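PDB 4IUL: eukaryotic translation initiation factor 4 gamma 2, which probably supports translation initiation as a member of the eIF4G family, its MIF4G domain of HEAT repeats interacting with the RNA helicase eIF4A. Local coordinates for residues H19-I22 with F23-V26; P71-S74 with S75-A78; L153-I156 with K157-E161; L210-E213 with R214-S217; V247-E251 with H252-P256. All coordinates share one frame; numbering follows the deposited sequence.

Contact 1 of 5, residues H19-I22 with F23-V26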
loop_
_atom_site.group_PDB
_atom_site.type_symbol
_atom_site.label_atom_id
_atom_site.label_comp_id
_atom_site.label_asym_id
_atom_site.label_seq_id
_atom_site.Cartn_x
_atom_site.Cartn_y
_atom_site.Cartn_z
ATOM N N HIS A 19 -21.101 19.474 1.778
ATOM C CA HIS A 19 -20.297 18.258 1.685
ATOM C C HIS A 19 -19.296 18.377 0.537
ATOM O O HIS A 19 -18.123 18.030 0.695
ATOM C CB HIS A 19 -21.200 17.037 1.470
ATOM C CG HIS A 19 -21.901 16.579 2.712
ATOM N ND1 HIS A 19 -23.104 15.910 2.684
ATOM C CD2 HIS A 19 -21.563 16.693 4.021
ATOM C CE1 HIS A 19 -23.482 15.635 3.920
ATOM N NE2 HIS A 19 -22.565 16.099 4.751
ATOM N N ASP A 20 -19.752 18.871 -0.614
ATOM C CA ASP A 20 -18.865 19.013 -1.760
ATOM C C ASP A 20 -17.737 20.026 -1.547
ATOM O O ASP A 20 -16.631 19.828 -2.048
ATOM C CB ASP A 20 -19.672 19.359 -3.015
ATOM C CG ASP A 20 -20.655 18.250 -3.397
ATOM O OD1 ASP A 20 -20.434 17.086 -2.992
ATOM O OD2 ASP A 20 -21.643 18.537 -4.103
ATOM N N ALA A 21 -18.001 21.103 -0.804
ATOM C CA ALA A 21 -16.962 22.102 -0.534
ATOM C C ALA A 21 -15.892 21.526 0.409
ATOM O O ALA A 21 -14.713 21.880 0.313
ATOM C CB ALA A 21 -17.569 23.370 0.077
ATOM N N ILE A 22 -16.303 20.640 1.314
ATOM C CA ILE A 22 -15.355 20.023 2.238
ATOM C C ILE A 22 -14.379 19.149 1.465
ATOM O O ILE A 22 -13.161 19.179 1.702
ATOM C CB ILE A 22 -16.064 19.150 3.295
ATOM C CG1 ILE A 22 -16.864 20.031 4.256
ATOM C CG2 ILE A 22 -15.032 18.343 4.080
ATOM C CD1 ILE A 22 -17.648 19.240 5.311
ATOM N N PHE A 23 -14.917 18.371 0.530
ATOM C CA PHE A 23 -14.095 17.489 -0.276
ATOM C C PHE A 23 -13.124 18.277 -1.154
ATOM O O PHE A 23 -11.990 17.837 -1.362
ATOM C CB PHE A 23 -14.994 16.563 -1.107
ATOM C CG PHE A 23 -15.728 15.538 -0.278
ATOM C CD1 PHE A 23 -17.037 15.171 -0.587
ATOM C CD2 PHE A 23 -15.107 14.942 0.823
ATOM C CE1 PHE A 23 -17.725 14.233 0.186
ATOM C CE2 PHE A 23 -15.781 13.999 1.607
ATOM C CZ PHE A 23 -17.098 13.642 1.287
ATOM N N ARG A 24 -13.548 19.439 -1.663
ATOM C CA ARG A 24 -12.641 20.259 -2.477
ATOM C C ARG A 24 -11.518 20.769 -1.560
ATOM O O ARG A 24 -10.358 20.890 -1.973
ATOM C CB ARG A 24 -13.366 21.464 -3.121
ATOM C CG ARG A 24 -14.436 21.101 -4.173
ATOM C CD ARG A 24 -14.823 22.295 -5.074
ATOM N NE ARG A 24 -15.442 23.405 -4.346
ATOM C CZ ARG A 24 -16.705 23.433 -3.918
ATOM N NH1 ARG A 24 -17.521 22.409 -4.138
ATOM N NH2 ARG A 24 -17.159 24.499 -3.265
ATOM N N LYS A 25 -11.867 21.058 -0.310
ATOM C CA LYS A 25 -10.885 21.539 0.661
ATOM C C LYS A 25 -9.883 20.441 1.025
ATOM O O LYS A 25 -8.686 20.703 1.173
ATOM C CB LYS A 25 -11.592 22.015 1.924
ATOM C CG LYS A 25 -10.682 22.617 2.974
ATOM C CD LYS A 25 -11.523 23.030 4.176
ATOM C CE LYS A 25 -11.026 24.305 4.834
ATOM N NZ LYS A 25 -12.023 24.757 5.841
ATOM N N VAL A 26 -10.372 19.211 1.172
ATOM C CA VAL A 26 -9.492 18.101 1.513
ATOM C C VAL A 26 -8.460 17.882 0.414
ATOM O O VAL A 26 -7.283 17.638 0.696
ATOM C CB VAL A 26 -10.291 16.803 1.753
ATOM C CG1 VAL A 26 -9.340 15.612 1.881
ATOM C CG2 VAL A 26 -11.113 16.940 3.024
#
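Arg24 folds back over the preceding turn of its own helix and lays its guanidinium group against Ala21. The planar group has the Ala21 CA on one face, and its NH2 stands 3.6 Å from the Ala21 CB. Two torsions put it there: CG is anti to the carbonyl carbon (chi1 -66°), and the chain then bends at chi3 (-63°), which turns the end of the side chain back toward the amino-terminal side. On the way Arg24 CG passes 3.3 Å from the Asp20 carbonyl oxygen. The Asp20 carboxylate does not meet the guanidinium: its OD2 remains 5.7 Å from Arg24 NH1, too far for a salt bridge. Phe23 makes a similar backward approach, the ring atom CD1 of Phe23 lying 3.3 Å from His19 O, to which Phe23 N is hydrogen-bonded. On the inner side of the helix, Ile22 and Val26 meet through their methyl groups, CG2 to CG2, at 4.3 Å, while Val26 N donates to the Ile22 oxygen over 2.8 Å. These bonds from each amide to the carbonyl four residues earlier are those of a regular alpha-helix, here helix 13-31 of the HEAT-repeat array. Ile22 and Val26 pack onto both helix 38-48 and helix 53-69, and His19 and Phe23 reach Leu54 of the latter. The chemistry thus divides the helix lengthwise: an apolar strip turned to the neighbouring helices, and an outer strip where Arg24 lies on the backbone and on the methyl group of Ala21 without a paired charge from Asp20.

Contact 2 of 5, residues P71-S74 with S75-A78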
loop_
_atom_site.group_PDB
_atom_site.type_symbol
_atom_site.label_atom_id
_atom_site.label_comp_id
_atom_site.label_asym_id
_atom_site.label_seq_id
_atom_site.Cartn_x
_atom_site.Cartn_y
_atom_site.Cartn_z
ATOM N N PRO A 71 3.534 8.133 -5.133
ATOM C CA PRO A 71 4.003 7.036 -4.275
ATOM C C PRO A 71 5.253 7.335 -3.452
ATOM O O PRO A 71 5.539 6.635 -2.476
ATOM C CB PRO A 71 4.202 5.883 -5.262
ATOM C CG PRO A 71 4.486 6.577 -6.555
ATOM C CD PRO A 71 3.492 7.707 -6.543
ATOM N N LYS A 72 5.989 8.377 -3.835
ATOM C CA LYS A 72 7.198 8.762 -3.111
ATOM C C LYS A 72 6.848 9.171 -1.692
ATOM O O LYS A 72 7.675 9.077 -0.788
ATOM C CB LYS A 72 7.909 9.922 -3.819
ATOM C CG LYS A 72 8.536 9.530 -5.148
ATOM C CD LYS A 72 9.167 10.713 -5.877
ATOM C CE LYS A 72 9.736 10.270 -7.223
ATOM N NZ LYS A 72 10.308 11.398 -8.013
ATOM N N TYR A 73 5.615 9.623 -1.495
ATOM C CA TYR A 73 5.177 10.035 -0.171
ATOM C C TYR A 73 4.286 9.024 0.550
ATOM O O TYR A 73 3.576 9.395 1.483
ATOM C CB TYR A 73 4.457 11.383 -0.244
ATOM C CG TYR A 73 5.374 12.575 -0.384
ATOM C CD1 TYR A 73 6.618 12.600 0.244
ATOM C CD2 TYR A 73 4.979 13.702 -1.103
ATOM C CE1 TYR A 73 7.447 13.714 0.161
ATOM C CE2 TYR A 73 5.801 14.826 -1.192
ATOM C CZ TYR A 73 7.032 14.821 -0.555
ATOM O OH TYR A 73 7.850 15.924 -0.629
ATOM N N SER A 74 4.327 7.758 0.129
ATOM C CA SER A 74 3.518 6.709 0.764
ATOM C C SER A 74 3.599 6.838 2.282
ATOM O O SER A 74 2.584 6.891 2.991
ATOM C CB SER A 74 4.021 5.317 0.370
ATOM O OG SER A 74 3.714 5.005 -0.971
ATOM N N SER A 75 4.841 6.876 2.755
ATOM C CA SER A 75 5.167 6.999 4.163
ATOM C C SER A 75 4.374 8.135 4.824
ATOM O O SER A 75 3.781 7.954 5.887
ATOM C CB SER A 75 6.672 7.246 4.279
ATOM O OG SER A 75 7.073 7.427 5.614
ATOM N N LEU A 76 4.370 9.301 4.185
ATOM C CA LEU A 76 3.656 10.461 4.700
ATOM C C LEU A 76 2.155 10.228 4.783
ATOM O O LEU A 76 1.530 10.533 5.802
ATOM C CB LEU A 76 3.898 11.684 3.811
ATOM C CG LEU A 76 4.797 12.798 4.343
ATOM C CD1 LEU A 76 6.272 12.393 4.227
ATOM C CD2 LEU A 76 4.522 14.069 3.548
ATOM N N TYR A 77 1.572 9.704 3.705
ATOM C CA TYR A 77 0.134 9.460 3.679
ATOM C C TYR A 77 -0.262 8.354 4.655
ATOM O O TYR A 77 -1.343 8.398 5.245
ATOM C CB TYR A 77 -0.327 9.119 2.255
ATOM C CG TYR A 77 0.001 10.211 1.255
ATOM C CD1 TYR A 77 -0.373 11.534 1.491
ATOM C CD2 TYR A 77 0.732 9.928 0.100
ATOM C CE1 TYR A 77 -0.013 12.554 0.604
ATOM C CE2 TYR A 77 1.096 10.936 -0.789
ATOM C CZ TYR A 77 0.724 12.245 -0.530
ATOM O OH TYR A 77 1.120 13.246 -1.385
ATOM N N ALA A 78 0.623 7.377 4.836
ATOM C CA ALA A 78 0.354 6.278 5.760
ATOM C C ALA A 78 0.242 6.816 7.186
ATOM O O ALA A 78 -0.575 6.342 7.974
ATOM C CB ALA A 78 1.463 5.226 5.677
#
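The Tyr77 ring swings back across the CB of Tyr73, its CE2 atom 3.4 Å from that carbon, so the two tyrosine side chains cross at an oblique angle. The Tyr77 hydroxyl ends near the edge of the Tyr73 ring, 3.9 Å from CD2. Leu76 runs alongside Tyr73 and points the same way: its CD1 is 4.0 Å from Tyr73 CD1, and its other methyl, CD2, lies over one face of the ring, displaced toward the rim. Tyr73 therefore has a leucine methyl on a face and a phenol oxygen at its edge. Behind these side chains lies the first turn of helix 74-87, for which Tyr73 occupies the N-cap position. Its carbonyl oxygen receives Tyr77 N at 3.0 Å with a nearly straight N-H (165°), and Ser74 O receives Ala78 N at 2.7 Å. The Ser74 side chain faces the other way, into the preceding 3-10 turn. With its OG placed beside the backbone N (chi1 -72°), the hydroxyl donates to Pro71 O over 2.9 Å, and Ser74 N donates to the same oxygen. One carbonyl thus takes two donors from a single residue, tying the start of the helix to the turn that follows helix 53-69. Farther out, Pro35 touches both Tyr73 and Leu76, and Tyr77 rests on Leu33 and on Lys66 and Ala67 of helix 53-69. The buried Ser74 packs against Lys157, Phe158 and Glu161 of helix 141-163.

Contact 3 of 5, residues L153-I156 with K157-E161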
loop_
_atom_site.group_PDB
_atom_site.type_symbol
_atom_site.label_atom_id
_atom_site.label_comp_id
_atom_site.label_asym_id
_atom_site.label_seq_id
_atom_site.Cartn_x
_atom_site.Cartn_y
_atom_site.Cartn_z
ATOM N N LEU A 153 3.031 -0.792 -8.895
ATOM C CA LEU A 153 4.131 -0.769 -7.936
ATOM C C LEU A 153 3.889 0.301 -6.880
ATOM O O LEU A 153 4.174 0.097 -5.699
ATOM C CB LEU A 153 5.467 -0.531 -8.646
ATOM C CG LEU A 153 5.807 -1.621 -9.668
ATOM C CD1 LEU A 153 7.225 -1.422 -10.216
ATOM C CD2 LEU A 153 5.687 -2.976 -8.998
ATOM N N GLY A 154 3.370 1.445 -7.312
ATOM C CA GLY A 154 3.075 2.507 -6.375
ATOM C C GLY A 154 2.013 2.027 -5.398
ATOM O O GLY A 154 2.072 2.332 -4.206
ATOM N N ASN A 155 1.045 1.261 -5.903
ATOM C CA ASN A 155 -0.028 0.738 -5.060
ATOM C C ASN A 155 0.543 -0.204 -4.003
ATOM O O ASN A 155 0.192 -0.114 -2.823
ATOM C CB ASN A 155 -1.067 -0.014 -5.903
ATOM C CG ASN A 155 -2.392 -0.192 -5.175
ATOM O OD1 ASN A 155 -2.545 0.232 -4.031
ATOM N ND2 ASN A 155 -3.360 -0.821 -5.839
ATOM N N ILE A 156 1.428 -1.102 -4.430
ATOM C CA ILE A 156 2.039 -2.060 -3.517
ATOM C C ILE A 156 2.887 -1.392 -2.430
ATOM O O ILE A 156 2.857 -1.817 -1.276
ATOM C CB ILE A 156 2.888 -3.087 -4.291
ATOM C CG1 ILE A 156 1.959 -3.952 -5.155
ATOM C CG2 ILE A 156 3.678 -3.957 -3.322
ATOM C CD1 ILE A 156 2.673 -4.921 -6.052
ATOM N N LYS A 157 3.625 -0.345 -2.795
ATOM C CA LYS A 157 4.467 0.378 -1.843
ATOM C C LYS A 157 3.630 1.066 -0.760
ATOM O O LYS A 157 4.036 1.131 0.405
ATOM C CB LYS A 157 5.313 1.417 -2.582
ATOM C CG LYS A 157 6.213 2.278 -1.701
ATOM C CD LYS A 157 6.954 3.317 -2.552
ATOM C CE LYS A 157 7.803 4.269 -1.710
ATOM N NZ LYS A 157 8.821 3.524 -0.908
ATOM N N PHE A 158 2.465 1.583 -1.139
ATOM C CA PHE A 158 1.589 2.246 -0.175
ATOM C C PHE A 158 0.999 1.198 0.779
ATOM O O PHE A 158 0.861 1.442 1.981
ATOM C CB PHE A 158 0.481 3.019 -0.909
ATOM C CG PHE A 158 -0.440 3.787 0.005
ATOM C CD1 PHE A 158 0.071 4.572 1.034
ATOM C CD2 PHE A 158 -1.822 3.720 -0.160
ATOM C CE1 PHE A 158 -0.785 5.281 1.894
ATOM C CE2 PHE A 158 -2.678 4.421 0.688
ATOM C CZ PHE A 158 -2.159 5.201 1.717
ATOM N N ILE A 159 0.669 0.029 0.237
ATOM C CA ILE A 159 0.129 -1.059 1.044
ATOM C C ILE A 159 1.189 -1.475 2.070
ATOM O O ILE A 159 0.893 -1.650 3.255
ATOM C CB ILE A 159 -0.272 -2.256 0.150
ATOM C CG1 ILE A 159 -1.530 -1.886 -0.654
ATOM C CG2 ILE A 159 -0.530 -3.497 1.001
ATOM C CD1 ILE A 159 -1.870 -2.865 -1.786
ATOM N N GLY A 160 2.431 -1.614 1.616
ATOM C CA GLY A 160 3.496 -1.978 2.530
ATOM C C GLY A 160 3.576 -1.000 3.695
ATOM O O GLY A 160 3.642 -1.416 4.859
ATOM N N GLU A 161 3.550 0.299 3.397
ATOM C CA GLU A 161 3.636 1.321 4.440
ATOM C C GLU A 161 2.483 1.298 5.443
ATOM O O GLU A 161 2.663 1.651 6.608
ATOM C CB GLU A 161 3.748 2.716 3.814
ATOM C CG GLU A 161 5.108 3.006 3.184
ATOM C CD GLU A 161 6.254 2.948 4.187
ATOM O OE1 GLU A 161 7.121 2.060 4.053
ATOM O OE2 GLU A 161 6.291 3.787 5.115
#
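Gly160 N reaches the Ile156 carbonyl oxygen over 2.9 Å and Lys157 N that of Leu153 over 3.0 Å, two of four successive amide-to-carbonyl bonds that span one turn of helix. Phe158 N to Gly154 O and Ile159 N to Asn155 O complete the set. The Asn155 oxygen also accepts a second, weak bond from Phe158 N at 3.3 Å, where the N-H is bent to 120°. Beside this carbonyl the aliphatic arm of Ile159 comes in close. Its CG1 lies 3.3 Å from Asn155 O, because CG1 sits beside the backbone N (chi1 -71°) and so is directed back along the helix. The arm then continues to CD1, which stops 3.9 Å from the amide oxygen OD1 of Asn155. That amide oxygen is buried by the contact and has no polar partner in the model; the Ile159 arm is what it meets across the turn. The turn belongs to helix 141-163, which runs through the middle of the alpha-helical HEAT-repeat domain and has neighbours on several faces. Ile156 and Ile159 both enter the packing with helix 170-181, sharing Cys176; Ile156 also touches Cys198 and Ile202 of helix 193-210. Asn155 faces helix 107-127, where its side chain meets Leu116, Glu119 and Arg123, and Ile159 shares the contact with Leu116. Phe158, Lys157 and Glu161 lie on the face toward helix 74-87, where all three touch Ser74.

Contact 4 of 5, residues L210-E213 with R214-S217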
loop_
_atom_site.group_PDB
_atom_site.type_symbol
_atom_site.label_atom_id
_atom_site.label_comp_id
_atom_site.label_asym_id
_atom_site.label_seq_id
_atom_site.Cartn_x
_atom_site.Cartn_y
_atom_site.Cartn_z
ATOM N N LEU A 210 5.097 -11.107 9.228
ATOM C CA LEU A 210 4.396 -12.129 8.459
ATOM C C LEU A 210 4.958 -13.527 8.695
ATOM O O LEU A 210 4.237 -14.527 8.618
ATOM C CB LEU A 210 4.497 -11.804 6.968
ATOM C CG LEU A 210 3.292 -11.329 6.149
ATOM C CD1 LEU A 210 2.579 -10.169 6.816
ATOM C CD2 LEU A 210 3.800 -10.931 4.762
ATOM N N ASP A 211 6.249 -13.579 9.005
ATOM C CA ASP A 211 6.959 -14.836 9.187
ATOM C C ASP A 211 6.789 -15.556 10.528
ATOM O O ASP A 211 7.771 -15.782 11.242
ATOM C CB ASP A 211 8.448 -14.591 8.901
ATOM C CG ASP A 211 9.179 -15.842 8.458
ATOM O OD1 ASP A 211 8.511 -16.827 8.077
ATOM O OD2 ASP A 211 10.429 -15.829 8.478
ATOM N N HIS A 212 5.551 -15.914 10.872
ATOM C CA HIS A 212 5.309 -16.649 12.109
ATOM C C HIS A 212 5.023 -18.106 11.772
ATOM O O HIS A 212 4.778 -18.452 10.614
ATOM C CB HIS A 212 4.169 -16.024 12.939
ATOM C CG HIS A 212 2.911 -15.756 12.168
ATOM N ND1 HIS A 212 2.033 -16.753 11.798
ATOM C CD2 HIS A 212 2.379 -14.596 11.713
ATOM C CE1 HIS A 212 1.013 -16.219 11.148
ATOM N NE2 HIS A 212 1.199 -14.911 11.082
ATOM N N GLU A 213 5.071 -18.953 12.794
ATOM C CA GLU A 213 4.875 -20.396 12.652
ATOM C C GLU A 213 3.829 -20.901 11.650
ATOM O O GLU A 213 4.137 -21.747 10.806
ATOM C CB GLU A 213 4.624 -20.997 14.038
ATOM C CG GLU A 213 5.904 -21.109 14.870
ATOM C CD GLU A 213 5.678 -20.959 16.371
ATOM O OE1 GLU A 213 4.644 -21.461 16.877
ATOM O OE2 GLU A 213 6.544 -20.345 17.045
ATOM N N ARG A 214 2.603 -20.402 11.723
ATOM C CA ARG A 214 1.585 -20.868 10.793
ATOM C C ARG A 214 1.961 -20.613 9.339
ATOM O O ARG A 214 1.585 -21.381 8.459
ATOM C CB ARG A 214 0.247 -20.189 11.082
ATOM C CG ARG A 214 -0.846 -20.521 10.086
ATOM C CD ARG A 214 -2.057 -19.617 10.294
ATOM N NE ARG A 214 -2.742 -19.915 11.547
ATOM C CZ ARG A 214 -3.432 -21.028 11.759
ATOM N NH1 ARG A 214 -3.525 -21.934 10.794
ATOM N NH2 ARG A 214 -4.014 -21.246 12.934
ATOM N N ALA A 215 2.713 -19.543 9.094
ATOM C CA ALA A 215 3.103 -19.167 7.738
ATOM C C ALA A 215 4.429 -19.736 7.228
ATOM O O ALA A 215 4.852 -19.407 6.119
ATOM C CB ALA A 215 3.126 -17.648 7.631
ATOM N N LYS A 216 5.075 -20.584 8.025
ATOM C CA LYS A 216 6.366 -21.177 7.655
ATOM C C LYS A 216 6.425 -21.738 6.238
ATOM O O LYS A 216 7.359 -21.450 5.489
ATOM C CB LYS A 216 6.750 -22.279 8.648
ATOM C CG LYS A 216 8.073 -22.981 8.336
ATOM C CD LYS A 216 8.511 -23.871 9.505
ATOM C CE LYS A 216 9.748 -24.711 9.169
ATOM N NZ LYS A 216 10.929 -23.883 8.802
ATOM N N SER A 217 5.423 -22.532 5.880
ATOM C CA SER A 217 5.344 -23.148 4.557
ATOM C C SER A 217 5.365 -22.130 3.410
ATOM O O SER A 217 6.179 -22.233 2.489
ATOM C CB SER A 217 4.076 -24.002 4.472
ATOM O OG SER A 217 3.956 -24.621 3.208
HETATM O O HOH W 1 1.520 -18.800 13.591
#
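The bend between helix 193-210 and helix 216-227 is built around His212 and Ala215, joined where Ala215 N donates to His212 O over 2.8 Å. The amide approaches from above the carbonyl plane, and the N-H is bent to 135°, as expected of a short 3-10 turn. Lys216 N next bonds to Glu213 O at 3.2 Å, with a straighter N-H but from still farther out of the carbonyl plane. The His212 side chain folds over this turn: CG is set between the backbone N and the carbonyl carbon (chi1 50°), which brings the imidazole alongside Arg214. The CB of Arg214 lies at the ring edge, 3.9 Å from ND1, whereas the Leu210 carbonyl oxygen and the Ala215 methyl are over one face, both offset toward the rim. A water completes the link, 2.8 Å from His212 ND1 and 2.7 Å from Arg214 N, whose hydrogen it accepts. The whole unit is a tight connection between consecutive helices of the HEAT-repeat domain, and Asp211, at the centre of an inverse gamma turn, is the first residue to leave the helical path. The other nitrogen of the imidazole, NE2, is hydrogen-bonded to Glu170 at the start of helix 170-181, so both ring nitrogens have partners, which should hold the rotation of the ring. Ala215 CB packs 3.5 Å from Leu210 O, where the two ends of the bend come together. Leu210 itself packs on Leu173, His174 and Ile177 of helix 170-181.

Contact 5 of 5, residues V247-E251 with H252-P256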
loop_
_atom_site.group_PDB
_atom_site.type_symbol
_atom_site.label_atom_id
_atom_site.label_comp_id
_atom_site.label_asym_id
_atom_site.label_seq_id
_atom_site.Cartn_x
_atom_site.Cartn_y
_atom_site.Cartn_z
ATOM N N VAL A 247 17.631 -12.388 1.692
ATOM C CA VAL A 247 17.654 -13.801 2.045
ATOM C C VAL A 247 18.496 -14.059 3.297
ATOM O O VAL A 247 18.070 -14.774 4.203
ATOM C CB VAL A 247 18.208 -14.640 0.878
ATOM C CG1 VAL A 247 18.685 -15.993 1.371
ATOM C CG2 VAL A 247 17.122 -14.826 -0.169
ATOM N N GLU A 248 19.687 -13.469 3.333
ATOM C CA GLU A 248 20.604 -13.615 4.457
ATOM C C GLU A 248 19.995 -13.091 5.758
ATOM O O GLU A 248 20.275 -13.615 6.835
ATOM C CB GLU A 248 21.902 -12.861 4.165
ATOM C CG GLU A 248 22.960 -12.973 5.247
ATOM C CD GLU A 248 24.188 -12.125 4.945
ATOM O OE1 GLU A 248 24.851 -12.376 3.913
ATOM O OE2 GLU A 248 24.486 -11.204 5.738
ATOM N N LEU A 249 19.171 -12.054 5.653
ATOM C CA LEU A 249 18.530 -11.464 6.824
ATOM C C LEU A 249 17.521 -12.441 7.419
ATOM O O LEU A 249 17.382 -12.546 8.638
ATOM C CB LEU A 249 17.826 -10.158 6.438
ATOM C CG LEU A 249 17.112 -9.390 7.553
ATOM C CD1 LEU A 249 18.105 -9.027 8.639
ATOM C CD2 LEU A 249 16.461 -8.136 6.987
ATOM N N ARG A 250 16.828 -13.169 6.551
ATOM C CA ARG A 250 15.834 -14.128 7.009
ATOM C C ARG A 250 16.506 -15.344 7.634
ATOM O O ARG A 250 16.027 -15.879 8.636
ATOM C CB ARG A 250 14.941 -14.580 5.854
ATOM C CG ARG A 250 13.635 -15.163 6.335
ATOM C CD ARG A 250 13.230 -16.390 5.554
ATOM N NE ARG A 250 11.995 -16.959 6.083
ATOM C CZ ARG A 250 11.576 -18.196 5.841
ATOM N NH1 ARG A 250 12.296 -19.015 5.076
ATOM N NH2 ARG A 250 10.436 -18.612 6.366
ATOM N N GLU A 251 17.611 -15.783 7.037
ATOM C CA GLU A 251 18.346 -16.930 7.553
ATOM C C GLU A 251 18.835 -16.610 8.969
ATOM O O GLU A 251 19.092 -17.510 9.772
ATOM C CB GLU A 251 19.524 -17.260 6.628
ATOM C CG GLU A 251 19.090 -17.593 5.204
ATOM C CD GLU A 251 20.232 -18.060 4.312
ATOM O OE1 GLU A 251 21.266 -17.358 4.237
ATOM O OE2 GLU A 251 20.089 -19.129 3.677
ATOM N N HIS A 252 18.944 -15.317 9.263
ATOM C CA HIS A 252 19.362 -14.844 10.578
ATOM C C HIS A 252 18.146 -14.478 11.445
ATOM O O HIS A 252 18.258 -13.679 12.375
ATOM C CB HIS A 252 20.266 -13.618 10.438
ATOM C CG HIS A 252 21.665 -13.940 10.022
ATOM N ND1 HIS A 252 21.957 -14.633 8.867
ATOM C CD2 HIS A 252 22.854 -13.655 10.604
ATOM C CE1 HIS A 252 23.268 -14.763 8.755
ATOM N NE2 HIS A 252 23.835 -14.177 9.795
ATOM N N HIS A 253 16.991 -15.066 11.139
ATOM C CA HIS A 253 15.773 -14.795 11.893
ATOM C C HIS A 253 15.456 -13.305 11.983
ATOM O O HIS A 253 15.029 -12.820 13.031
ATOM C CB HIS A 253 15.882 -15.364 13.311
ATOM C CG HIS A 253 16.060 -16.850 13.355
ATOM N ND1 HIS A 253 15.380 -17.655 14.243
ATOM C CD2 HIS A 253 16.838 -17.676 12.619
ATOM C CE1 HIS A 253 15.727 -18.914 14.050
ATOM N NE2 HIS A 253 16.612 -18.955 13.070
ATOM N N TRP A 254 15.668 -12.578 10.892
ATOM C CA TRP A 254 15.405 -11.138 10.863
ATOM C C TRP A 254 16.022 -10.384 12.042
ATOM O O TRP A 254 15.627 -9.256 12.328
ATOM C CB TRP A 254 13.894 -10.854 10.854
ATOM C CG TRP A 254 13.137 -11.544 9.763
ATOM C CD1 TRP A 254 12.499 -12.749 9.839
ATOM C CD2 TRP A 254 12.971 -11.088 8.418
ATOM N NE1 TRP A 254 11.948 -13.074 8.623
ATOM C CE2 TRP A 254 12.226 -12.073 7.731
ATOM C CE3 TRP A 254 13.388 -9.944 7.722
ATOM C CZ2 TRP A 254 11.883 -11.947 6.382
ATOM C CZ3 TRP A 254 13.046 -9.820 6.382
ATOM C CH2 TRP A 254 12.303 -10.820 5.726
ATOM N N VAL A 255 16.981 -10.984 12.737
ATOM C CA VAL A 255 17.580 -10.287 13.865
ATOM C C VAL A 255 18.748 -9.422 13.418
ATOM O O VAL A 255 19.734 -9.929 12.892
ATOM C CB VAL A 255 18.060 -11.259 14.949
ATOM C CG1 VAL A 255 18.731 -10.486 16.069
ATOM C CG2 VAL A 255 16.880 -12.045 15.494
ATOM N N PRO A 256 18.646 -8.097 13.637
ATOM C CA PRO A 256 19.640 -7.072 13.289
ATOM C C PRO A 256 21.098 -7.444 13.572
ATOM O O PRO A 256 21.595 -7.060 14.652
ATOM C CB PRO A 256 19.176 -5.865 14.100
ATOM C CG PRO A 256 17.684 -6.025 14.083
ATOM C CD PRO A 256 17.537 -7.493 14.402
#
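Trp254 N donates to Leu249 O (2.8 Å) and His253 N to Arg250 O (2.8 Å), the paired bonds of a Schellman motif that ends helix 237-251, with His253 at positive phi as the C-prime residue and a type I' turn from His252 to Val255. The reversal returns the indole of Trp254 over the last helical turn. Arg250 CA sits above the face of its five-membered ring, 4.3 Å from the centroid and 11° off the normal, a CH-pi contact. The CG of Arg250, anti to the backbone N (chi1 -160°), extends this cover to the indole nitrogen, 3.5 Å from NE1. Leu249 crosses the tryptophan at about a right angle and presses its CD2 methyl on CE3 at 3.6 Å. The indole thus rests on the backbone and aliphatic stem of one residue and the branched end of another. His252 lies on another side of the helix end, next to Glu248 and pointing the same way. Its ND1 donates a weak, strongly bent bond (120°) to the Glu248 carbonyl oxygen, 2.8 Å away, while the Glu248 carboxylate stays apart from the ring. The edge of the His253 ring lies near Glu251 O. The polar ends of Arg250 and Trp254 both look beyond the turn: Arg250 forms salt bridges with Asp220 and Asp211, and Trp254 NE1 bonds to Asp211. Trp254 also touches Met203 and Pro208 of helix 193-210, and Arg250 lies on Met219 and Phe223 of helix 216-227, so the helix end packs against both helices.

The five contacts follow one another along the helical array, with contacts 1 and 5 the most widely separated, their centres 47 Å apart on opposite sides of the chain's centre. Contacts 2 and 3 touch in the middle, their centres 9 Å apart: Pro71 O lies 3.4 Å from Lys157 CE, and Pro71 CB lies 3.7 Å from Gly154 CA. Contacts 4 and 5 also meet, through the Asp211 carboxylate, whose OD2 lies 3.1 Å from Arg250 NE in a salt bridge and 3.1 Å from Trp254 NE1 in a probable hydrogen bond. One aspartate thereby joins the bend before helix 216-227 to the end of helix 237-251. Contact 3 remains about 9 Å from contact 4 at the nearest atoms.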